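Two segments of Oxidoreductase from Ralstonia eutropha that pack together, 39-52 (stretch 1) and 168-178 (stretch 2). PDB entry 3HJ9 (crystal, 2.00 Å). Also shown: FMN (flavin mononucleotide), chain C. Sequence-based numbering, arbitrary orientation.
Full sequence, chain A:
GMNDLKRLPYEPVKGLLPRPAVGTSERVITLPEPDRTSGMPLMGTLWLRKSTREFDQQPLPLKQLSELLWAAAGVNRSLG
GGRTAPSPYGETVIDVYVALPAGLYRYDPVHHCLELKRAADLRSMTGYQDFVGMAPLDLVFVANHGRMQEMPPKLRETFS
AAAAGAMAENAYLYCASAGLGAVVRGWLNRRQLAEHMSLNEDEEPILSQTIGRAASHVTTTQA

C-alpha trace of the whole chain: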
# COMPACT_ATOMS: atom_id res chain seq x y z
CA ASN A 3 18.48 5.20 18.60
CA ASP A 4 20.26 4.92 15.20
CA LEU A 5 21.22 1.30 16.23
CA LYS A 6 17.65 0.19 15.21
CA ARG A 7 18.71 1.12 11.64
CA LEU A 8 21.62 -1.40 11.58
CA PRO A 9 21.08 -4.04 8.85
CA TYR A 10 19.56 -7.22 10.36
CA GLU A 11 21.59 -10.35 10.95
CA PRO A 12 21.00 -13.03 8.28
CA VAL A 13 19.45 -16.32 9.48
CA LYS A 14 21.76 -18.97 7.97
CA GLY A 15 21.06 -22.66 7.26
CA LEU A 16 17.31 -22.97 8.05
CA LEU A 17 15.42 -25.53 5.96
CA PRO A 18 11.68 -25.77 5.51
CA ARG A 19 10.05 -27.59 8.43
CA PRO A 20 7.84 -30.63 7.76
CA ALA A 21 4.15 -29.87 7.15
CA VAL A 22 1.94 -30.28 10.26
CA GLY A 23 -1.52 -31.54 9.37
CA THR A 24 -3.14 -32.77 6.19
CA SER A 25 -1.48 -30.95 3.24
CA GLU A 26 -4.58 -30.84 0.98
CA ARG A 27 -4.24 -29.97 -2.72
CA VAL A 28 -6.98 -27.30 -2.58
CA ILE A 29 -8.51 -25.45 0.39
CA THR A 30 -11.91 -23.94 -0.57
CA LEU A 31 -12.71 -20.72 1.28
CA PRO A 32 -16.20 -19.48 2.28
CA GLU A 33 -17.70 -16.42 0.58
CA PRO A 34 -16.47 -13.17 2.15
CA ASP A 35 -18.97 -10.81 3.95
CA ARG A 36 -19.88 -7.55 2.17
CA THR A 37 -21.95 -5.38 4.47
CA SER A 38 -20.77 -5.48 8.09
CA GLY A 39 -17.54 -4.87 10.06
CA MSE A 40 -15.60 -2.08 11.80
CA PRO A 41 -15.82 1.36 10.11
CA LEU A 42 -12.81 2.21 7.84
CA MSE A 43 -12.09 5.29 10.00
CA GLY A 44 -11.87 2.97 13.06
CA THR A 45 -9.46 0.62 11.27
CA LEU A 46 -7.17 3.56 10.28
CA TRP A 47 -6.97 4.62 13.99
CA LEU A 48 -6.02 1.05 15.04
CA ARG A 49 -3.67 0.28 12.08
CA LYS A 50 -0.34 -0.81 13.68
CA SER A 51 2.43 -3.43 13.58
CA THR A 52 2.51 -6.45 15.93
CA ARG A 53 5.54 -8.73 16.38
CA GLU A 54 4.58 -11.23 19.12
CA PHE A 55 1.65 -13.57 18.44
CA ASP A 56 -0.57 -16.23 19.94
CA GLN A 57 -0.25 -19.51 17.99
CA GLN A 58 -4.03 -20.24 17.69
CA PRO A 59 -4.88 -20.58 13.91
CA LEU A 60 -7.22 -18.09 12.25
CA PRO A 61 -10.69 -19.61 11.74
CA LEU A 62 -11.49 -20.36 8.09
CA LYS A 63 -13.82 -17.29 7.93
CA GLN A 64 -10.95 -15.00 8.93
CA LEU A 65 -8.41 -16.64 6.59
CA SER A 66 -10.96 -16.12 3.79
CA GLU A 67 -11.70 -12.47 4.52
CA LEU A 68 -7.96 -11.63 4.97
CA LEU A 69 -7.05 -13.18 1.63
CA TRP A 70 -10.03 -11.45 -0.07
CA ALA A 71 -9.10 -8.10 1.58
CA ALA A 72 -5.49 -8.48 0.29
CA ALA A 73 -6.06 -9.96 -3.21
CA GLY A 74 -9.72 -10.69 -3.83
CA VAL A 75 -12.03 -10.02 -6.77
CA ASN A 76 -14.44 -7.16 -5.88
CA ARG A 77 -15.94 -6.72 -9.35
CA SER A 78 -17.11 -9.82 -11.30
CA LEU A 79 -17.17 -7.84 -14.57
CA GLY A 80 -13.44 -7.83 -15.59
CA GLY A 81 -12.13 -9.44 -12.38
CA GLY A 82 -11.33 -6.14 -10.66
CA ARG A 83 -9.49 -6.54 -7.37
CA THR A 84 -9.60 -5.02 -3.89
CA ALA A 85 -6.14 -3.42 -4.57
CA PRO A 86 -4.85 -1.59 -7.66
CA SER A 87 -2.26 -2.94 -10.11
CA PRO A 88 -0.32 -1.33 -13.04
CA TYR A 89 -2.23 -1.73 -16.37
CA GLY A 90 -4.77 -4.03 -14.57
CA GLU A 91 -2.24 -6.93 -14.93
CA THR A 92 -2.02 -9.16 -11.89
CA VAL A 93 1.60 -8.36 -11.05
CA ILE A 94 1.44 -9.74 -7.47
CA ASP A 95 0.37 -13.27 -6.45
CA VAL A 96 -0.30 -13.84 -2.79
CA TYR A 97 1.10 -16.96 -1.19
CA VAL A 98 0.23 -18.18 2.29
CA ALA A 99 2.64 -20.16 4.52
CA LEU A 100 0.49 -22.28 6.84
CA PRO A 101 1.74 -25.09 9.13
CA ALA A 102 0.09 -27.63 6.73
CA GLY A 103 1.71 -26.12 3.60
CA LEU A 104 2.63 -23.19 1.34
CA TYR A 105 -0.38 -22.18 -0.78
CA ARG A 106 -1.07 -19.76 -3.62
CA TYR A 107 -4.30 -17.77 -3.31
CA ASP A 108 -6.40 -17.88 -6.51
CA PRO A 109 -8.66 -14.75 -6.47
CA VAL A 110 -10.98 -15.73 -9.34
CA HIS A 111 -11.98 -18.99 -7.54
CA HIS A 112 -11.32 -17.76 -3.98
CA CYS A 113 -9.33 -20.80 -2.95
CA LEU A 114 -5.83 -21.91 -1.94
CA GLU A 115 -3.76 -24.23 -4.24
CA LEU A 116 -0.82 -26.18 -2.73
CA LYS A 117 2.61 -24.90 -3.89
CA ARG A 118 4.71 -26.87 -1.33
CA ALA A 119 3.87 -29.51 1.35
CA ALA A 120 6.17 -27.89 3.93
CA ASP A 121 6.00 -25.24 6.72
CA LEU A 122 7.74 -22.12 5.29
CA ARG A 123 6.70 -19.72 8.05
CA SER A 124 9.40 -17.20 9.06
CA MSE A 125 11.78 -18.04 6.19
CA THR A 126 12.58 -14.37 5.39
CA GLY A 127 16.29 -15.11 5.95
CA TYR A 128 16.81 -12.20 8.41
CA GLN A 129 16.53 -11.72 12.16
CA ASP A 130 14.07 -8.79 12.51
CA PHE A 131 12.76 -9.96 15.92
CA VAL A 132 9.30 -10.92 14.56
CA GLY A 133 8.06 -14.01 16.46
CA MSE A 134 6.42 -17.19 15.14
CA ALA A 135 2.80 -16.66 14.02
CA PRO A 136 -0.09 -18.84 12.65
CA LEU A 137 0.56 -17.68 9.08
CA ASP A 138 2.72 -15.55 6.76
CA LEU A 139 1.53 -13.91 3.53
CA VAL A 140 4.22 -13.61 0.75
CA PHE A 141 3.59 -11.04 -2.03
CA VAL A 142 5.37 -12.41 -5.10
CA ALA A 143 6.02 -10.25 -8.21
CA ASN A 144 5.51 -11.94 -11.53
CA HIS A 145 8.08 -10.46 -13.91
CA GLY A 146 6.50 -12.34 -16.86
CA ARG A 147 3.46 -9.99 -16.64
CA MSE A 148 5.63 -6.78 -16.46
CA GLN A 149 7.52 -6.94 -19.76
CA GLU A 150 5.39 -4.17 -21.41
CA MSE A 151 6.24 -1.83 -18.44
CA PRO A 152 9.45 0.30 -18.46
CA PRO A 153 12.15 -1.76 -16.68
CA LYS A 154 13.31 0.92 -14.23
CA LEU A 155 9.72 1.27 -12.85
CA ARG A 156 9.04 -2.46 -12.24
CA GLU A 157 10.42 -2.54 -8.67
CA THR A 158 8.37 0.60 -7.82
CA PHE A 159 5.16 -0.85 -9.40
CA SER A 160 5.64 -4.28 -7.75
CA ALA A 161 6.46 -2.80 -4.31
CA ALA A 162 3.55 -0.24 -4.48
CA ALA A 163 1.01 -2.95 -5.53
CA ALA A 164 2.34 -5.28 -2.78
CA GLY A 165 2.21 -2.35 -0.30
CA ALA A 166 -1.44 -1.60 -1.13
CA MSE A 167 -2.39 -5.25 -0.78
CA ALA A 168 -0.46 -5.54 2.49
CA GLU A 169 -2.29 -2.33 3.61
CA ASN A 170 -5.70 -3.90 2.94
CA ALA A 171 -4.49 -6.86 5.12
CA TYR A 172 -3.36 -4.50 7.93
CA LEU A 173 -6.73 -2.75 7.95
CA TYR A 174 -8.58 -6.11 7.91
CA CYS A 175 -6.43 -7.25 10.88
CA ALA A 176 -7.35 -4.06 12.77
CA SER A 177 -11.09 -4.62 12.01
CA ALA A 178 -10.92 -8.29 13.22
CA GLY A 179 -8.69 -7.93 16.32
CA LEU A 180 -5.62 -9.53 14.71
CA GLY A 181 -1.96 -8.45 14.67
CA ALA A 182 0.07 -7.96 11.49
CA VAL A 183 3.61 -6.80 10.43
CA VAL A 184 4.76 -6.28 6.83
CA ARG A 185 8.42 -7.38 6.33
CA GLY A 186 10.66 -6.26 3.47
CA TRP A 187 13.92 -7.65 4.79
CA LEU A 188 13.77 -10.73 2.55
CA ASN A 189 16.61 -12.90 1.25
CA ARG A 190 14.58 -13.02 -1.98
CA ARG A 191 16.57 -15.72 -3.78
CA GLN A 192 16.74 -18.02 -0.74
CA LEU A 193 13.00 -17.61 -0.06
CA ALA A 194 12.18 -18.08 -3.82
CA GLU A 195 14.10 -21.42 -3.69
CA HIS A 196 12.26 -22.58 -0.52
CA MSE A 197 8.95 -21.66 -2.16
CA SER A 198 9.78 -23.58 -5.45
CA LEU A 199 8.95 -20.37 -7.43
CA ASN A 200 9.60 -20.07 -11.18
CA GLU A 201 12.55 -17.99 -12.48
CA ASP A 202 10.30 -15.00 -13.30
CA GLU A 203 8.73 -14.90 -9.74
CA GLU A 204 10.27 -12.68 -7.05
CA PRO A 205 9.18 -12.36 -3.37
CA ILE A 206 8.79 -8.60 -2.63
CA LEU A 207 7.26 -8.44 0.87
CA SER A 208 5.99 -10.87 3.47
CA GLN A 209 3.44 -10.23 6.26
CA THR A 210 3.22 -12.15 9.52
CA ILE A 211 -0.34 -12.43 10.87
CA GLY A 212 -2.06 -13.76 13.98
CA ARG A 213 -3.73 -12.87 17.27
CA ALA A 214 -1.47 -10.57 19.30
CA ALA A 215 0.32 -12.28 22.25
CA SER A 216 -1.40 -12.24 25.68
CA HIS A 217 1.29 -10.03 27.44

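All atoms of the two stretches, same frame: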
# COMPACT_ATOMS: atom_id res chain seq x y z
N GLY A 39 -18.90 -4.96 9.54
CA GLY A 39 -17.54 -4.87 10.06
C GLY A 39 -17.20 -3.46 10.56
O GLY A 39 -17.96 -2.50 10.35
N MSE A 40 -16.03 -3.34 11.19
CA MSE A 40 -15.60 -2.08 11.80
C MSE A 40 -15.50 -1.00 10.75
O MSE A 40 -15.03 -1.29 9.66
CB MSE A 40 -14.23 -2.23 12.49
CG MSE A 40 -13.79 -0.98 13.30
SE MSE A 40 -11.95 -1.18 13.93
CE MSE A 40 -12.35 -2.32 15.50
N PRO A 41 -15.97 0.24 11.05
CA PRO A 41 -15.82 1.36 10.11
C PRO A 41 -14.37 1.59 9.68
O PRO A 41 -13.48 1.44 10.50
CB PRO A 41 -16.29 2.56 10.92
CG PRO A 41 -17.30 2.01 11.89
CD PRO A 41 -16.79 0.62 12.23
N LEU A 42 -14.15 1.90 8.39
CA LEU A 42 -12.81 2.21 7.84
C LEU A 42 -12.04 3.17 8.73
O LEU A 42 -10.88 2.92 9.03
CB LEU A 42 -12.90 2.88 6.43
CG LEU A 42 -11.57 3.37 5.82
CD1 LEU A 42 -10.68 2.20 5.49
CD2 LEU A 42 -11.79 4.27 4.61
N MSE A 43 -12.70 4.27 9.13
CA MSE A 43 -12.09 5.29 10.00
C MSE A 43 -11.56 4.63 11.28
O MSE A 43 -10.42 4.89 11.67
CB MSE A 43 -13.01 6.47 10.29
CG MSE A 43 -13.38 7.30 9.03
SE MSE A 43 -11.84 8.07 8.12
CE MSE A 43 -11.48 9.64 9.25
N GLY A 44 -12.35 3.74 11.90
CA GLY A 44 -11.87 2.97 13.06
C GLY A 44 -10.62 2.12 12.78
O GLY A 44 -9.69 2.08 13.60
N THR A 45 -10.59 1.46 11.62
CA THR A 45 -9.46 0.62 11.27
C THR A 45 -8.19 1.45 11.04
O THR A 45 -7.11 0.99 11.38
CB THR A 45 -9.72 -0.32 10.08
OG1 THR A 45 -9.77 0.43 8.88
CG2 THR A 45 -10.99 -1.17 10.28
N LEU A 46 -8.33 2.65 10.47
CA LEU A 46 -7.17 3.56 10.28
C LEU A 46 -6.55 4.01 11.65
O LEU A 46 -5.31 4.10 11.80
CB LEU A 46 -7.58 4.78 9.45
CG LEU A 46 -7.85 4.47 7.97
CD1 LEU A 46 -8.57 5.60 7.26
CD2 LEU A 46 -6.55 4.10 7.23
N TRP A 47 -7.42 4.28 12.64
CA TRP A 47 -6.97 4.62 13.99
C TRP A 47 -6.19 3.47 14.65
O TRP A 47 -5.23 3.74 15.34
CB TRP A 47 -8.13 5.03 14.92
CG TRP A 47 -8.59 6.43 14.71
CD1 TRP A 47 -9.74 6.84 14.10
CD2 TRP A 47 -7.89 7.61 15.08
NE1 TRP A 47 -9.81 8.21 14.07
CE2 TRP A 47 -8.69 8.72 14.67
CE3 TRP A 47 -6.68 7.86 15.73
CZ2 TRP A 47 -8.31 10.05 14.89
CZ3 TRP A 47 -6.29 9.20 15.94
CH2 TRP A 47 -7.11 10.27 15.52
N LEU A 48 -6.61 2.23 14.41
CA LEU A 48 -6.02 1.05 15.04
C LEU A 48 -4.95 0.36 14.20
O LEU A 48 -4.37 -0.65 14.65
CB LEU A 48 -7.14 0.05 15.40
CG LEU A 48 -8.22 0.51 16.39
CD1 LEU A 48 -9.39 -0.50 16.50
CD2 LEU A 48 -7.59 0.77 17.74
N ARG A 49 -4.65 0.89 13.01
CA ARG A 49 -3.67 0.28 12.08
C ARG A 49 -2.28 0.41 12.74
O ARG A 49 -1.88 1.50 13.13
CB ARG A 49 -3.76 0.94 10.71
CG ARG A 49 -3.24 0.13 9.49
CD ARG A 49 -1.77 -0.22 9.51
NE ARG A 49 -0.94 0.93 9.86
CZ ARG A 49 0.32 0.87 10.31
NH1 ARG A 49 0.97 -0.28 10.43
NH2 ARG A 49 0.94 2.00 10.64
N LYS A 50 -1.64 -0.73 12.98
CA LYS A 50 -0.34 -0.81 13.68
C LYS A 50 0.37 -2.11 13.36
O LYS A 50 -0.26 -3.04 12.85
CB LYS A 50 -0.54 -0.73 15.20
CG LYS A 50 -1.30 -1.95 15.83
CD LYS A 50 -1.45 -1.89 17.34
CE LYS A 50 -0.10 -1.99 18.07
NZ LYS A 50 -0.29 -2.07 19.57
N SER A 51 1.64 -2.20 13.74
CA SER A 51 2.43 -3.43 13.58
C SER A 51 2.54 -4.21 14.89
O SER A 51 2.74 -3.65 15.95
CB SER A 51 3.80 -3.14 12.96
OG SER A 51 3.64 -2.74 11.62
N THR A 52 2.42 -5.52 14.80
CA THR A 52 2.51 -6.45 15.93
C THR A 52 3.58 -7.46 15.59
O THR A 52 3.64 -7.91 14.44
CB THR A 52 1.16 -7.19 16.11
OG1 THR A 52 0.13 -6.20 16.21
CG2 THR A 52 1.18 -8.08 17.41
N ALA A 168 -0.86 -5.36 1.07
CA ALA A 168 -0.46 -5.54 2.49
C ALA A 168 -1.22 -4.52 3.36
O ALA A 168 -1.53 -4.83 4.51
CB ALA A 168 1.05 -5.36 2.67
N GLU A 169 -1.54 -3.33 2.82
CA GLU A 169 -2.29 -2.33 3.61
C GLU A 169 -3.75 -2.77 3.83
O GLU A 169 -4.29 -2.59 4.92
CB GLU A 169 -2.21 -0.93 3.00
CG GLU A 169 -2.81 0.17 3.85
CD GLU A 169 -2.13 0.37 5.20
OE1 GLU A 169 -1.12 -0.31 5.51
OE2 GLU A 169 -2.62 1.25 5.97
N ASN A 170 -4.38 -3.32 2.78
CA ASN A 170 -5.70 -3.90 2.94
C ASN A 170 -5.68 -4.95 4.06
O ASN A 170 -6.61 -5.01 4.85
CB ASN A 170 -6.20 -4.57 1.65
CG ASN A 170 -6.58 -3.59 0.56
OD1 ASN A 170 -6.59 -2.38 0.78
ND2 ASN A 170 -6.88 -4.12 -0.64
N ALA A 171 -4.64 -5.78 4.09
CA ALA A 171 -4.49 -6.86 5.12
C ALA A 171 -4.34 -6.28 6.53
O ALA A 171 -4.93 -6.81 7.50
CB ALA A 171 -3.30 -7.81 4.77
N TYR A 172 -3.50 -5.25 6.66
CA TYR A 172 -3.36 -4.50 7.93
C TYR A 172 -4.67 -3.99 8.49
O TYR A 172 -4.98 -4.19 9.67
CB TYR A 172 -2.44 -3.29 7.78
CG TYR A 172 -1.00 -3.44 8.15
CD1 TYR A 172 -0.62 -3.63 9.48
CD2 TYR A 172 0.01 -3.28 7.19
CE1 TYR A 172 0.78 -3.69 9.84
CE2 TYR A 172 1.38 -3.32 7.55
CZ TYR A 172 1.75 -3.53 8.84
OH TYR A 172 3.10 -3.55 9.13
N LEU A 173 -5.43 -3.32 7.62
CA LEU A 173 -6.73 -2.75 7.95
C LEU A 173 -7.74 -3.85 8.32
O LEU A 173 -8.47 -3.71 9.33
CB LEU A 173 -7.25 -1.82 6.82
CG LEU A 173 -6.43 -0.53 6.61
CD1 LEU A 173 -6.83 0.22 5.33
CD2 LEU A 173 -6.47 0.41 7.84
N TYR A 174 -7.73 -4.95 7.56
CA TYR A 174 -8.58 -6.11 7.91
C TYR A 174 -8.19 -6.62 9.32
O TYR A 174 -9.07 -6.82 10.17
CB TYR A 174 -8.56 -7.23 6.85
CG TYR A 174 -9.38 -8.36 7.34
CD1 TYR A 174 -10.77 -8.33 7.25
CD2 TYR A 174 -8.78 -9.42 8.04
CE1 TYR A 174 -11.54 -9.37 7.80
CE2 TYR A 174 -9.54 -10.45 8.59
CZ TYR A 174 -10.91 -10.43 8.46
OH TYR A 174 -11.63 -11.45 9.03
N CYS A 175 -6.89 -6.77 9.57
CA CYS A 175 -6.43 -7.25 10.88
C CYS A 175 -6.92 -6.37 12.03
O CYS A 175 -7.41 -6.89 13.05
CB CYS A 175 -4.91 -7.44 10.90
SG CYS A 175 -4.46 -8.85 9.88
N ALA A 176 -6.87 -5.05 11.81
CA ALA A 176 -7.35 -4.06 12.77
C ALA A 176 -8.86 -4.22 12.98
O ALA A 176 -9.31 -4.17 14.12
CB ALA A 176 -7.01 -2.62 12.33
N SER A 177 -9.63 -4.40 11.89
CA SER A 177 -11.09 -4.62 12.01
C SER A 177 -11.45 -5.89 12.79
O SER A 177 -12.44 -5.89 13.47
CB SER A 177 -11.79 -4.73 10.65
OG SER A 177 -11.54 -5.99 10.02
N ALA A 178 -10.66 -6.95 12.63
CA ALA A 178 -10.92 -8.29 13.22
C ALA A 178 -10.16 -8.63 14.51
O ALA A 178 -10.22 -9.79 14.97
CB ALA A 178 -10.61 -9.36 12.17
N1 FMN C . 9.17 -4.57 10.28
C2 FMN C . 9.98 -5.64 10.63
O2 FMN C . 9.99 -6.06 11.79
N3 FMN C . 10.78 -6.23 9.65
C4 FMN C . 10.79 -5.75 8.35
O4 FMN C . 11.52 -6.31 7.52
C4A FMN C . 9.97 -4.66 8.00
N5 FMN C . 9.95 -4.17 6.71
C5A FMN C . 9.08 -3.15 6.35
C6 FMN C . 9.09 -2.73 5.03
C7 FMN C . 8.24 -1.69 4.62
C7M FMN C . 8.26 -1.23 3.19
C8 FMN C . 7.40 -1.06 5.54
C8M FMN C . 6.51 0.07 5.11
C9 FMN C . 7.40 -1.48 6.89
C9A FMN C . 8.25 -2.53 7.31
N10 FMN C . 8.28 -3.02 8.62
C10 FMN C . 9.15 -4.07 8.97
C1' FMN C . 7.37 -2.49 9.69
C2' FMN C . 7.86 -1.22 10.34
O2' FMN C . 8.97 -1.47 11.17
C3' FMN C . 6.69 -0.62 11.12
O3' FMN C . 5.74 -0.18 10.18
C4' FMN C . 7.21 0.53 12.00
O4' FMN C . 7.81 -0.07 13.14
C5' FMN C . 6.12 1.51 12.42
O5' FMN C . 5.20 0.78 13.23
P FMN C . 3.65 0.76 12.85
O1P FMN C . 3.12 2.12 12.47
O2P FMN C . 3.47 -0.16 11.66
O3P FMN C . 2.90 0.24 14.07
O HOH W 1 -15.03 -5.86 11.73
O HOH W 2 -3.45 -3.16 11.74

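The short helix 42-48 crosses helix 168-177 at 99°, with the axes 8.4 Å apart at their closest, and the extended segment that follows it carries the contact on to the FMN phosphate. Together the two stretches bury 553 Å² of surface.

Where the helices meet, small side chains allow a close approach. The Thr 45 and Ala 176 CA atoms are 5.3 Å apart, and the Ala 176 methyl points toward stretch 1, its CB 3.7 Å from Thr 45 O and 4.1 Å from Leu 48 CB. Thr 45 also points toward its partner helix. Its chi1 of 72° (p) directs OG1 back to its own helix, where it donates a hydrogen bond to Leu 42 O (2.7 Å). With the hydroxyl thus satisfied, the residue can sit buried, and CG2 packs 3.7 Å from Ser 177 CB. Ser 177 uses the same device: in the p rotamer its OG donates to Tyr 174 O (2.6 Å). Ser 177 CB is left to pack against Thr 45 CG2, and Ser 177 CB also lies 3.9 Å from Met 40 CB.

Leu 173 is the main apolar residue of the contact. Its CA-to-CB bond runs sideways, but the m,t rotamer carries the branched end to stretch 1. CD2 lies 3.7 Å from Leu 46 CD2, 3.5 Å from Thr 45 OG1 and 3.6 Å from Arg 49 CG, while CD1 is 4.3 Å from Leu 42 CD1. Leu 42 and Leu 46 both start away from the partner helix, and their ends come nearer through t,p and m,t rotamers respectively.

At the start of stretch 1, selenomethionine Met 40 points toward stretch 2 and, with chi1 and chi2 both t and chi3 m, brings CE to 3.8 Å from Ala 176 O. A water joins the backbones here, accepting from Met 40 N (2.8 Å) and donating to Ser 177 O (3.1 Å).

Beyond the short helix, Arg 49 and Tyr 172 link the packing to the cofactor. The t,m,m conformation of Arg 49 folds its aliphatic part against Leu 173 and turns the NH1 edge of the guanidinium to one face of the Tyr 172 ring, with CZ 4.7 Å from the ring centroid and 14° off the ring normal, an edge-on cation-pi arrangement. FMN O2P lies near the guanidinium plane and accepts from Arg 49 NH1 almost in line (2.8 Å, 169°); Arg 49 NH2 donates to FMN O1P (2.8 Å). Glu 169 OE2 adds an opposite charge 4.2 Å from Arg 49 NE, but it lies well out of that plane and no N-H points at it.

Tyr 172 has an off-rotamer chi1 of -96°, in which its ring presents a face to Arg 49 NH1 and its hydroxyl reaches Ser 51. The ring edge meets Lys 50 O, 3.3 Å from CE1. Tyr 172 OH donates to Ser 51 OG (2.7 Å), and Ser 51 OG, in the m rotamer, donates in turn to FMN O2P (2.6 Å). This relay suits a serine, whose single hydroxyl both accepts and donates. Ser 51 N adds a hydrogen bond to FMN O3P (2.8 Å).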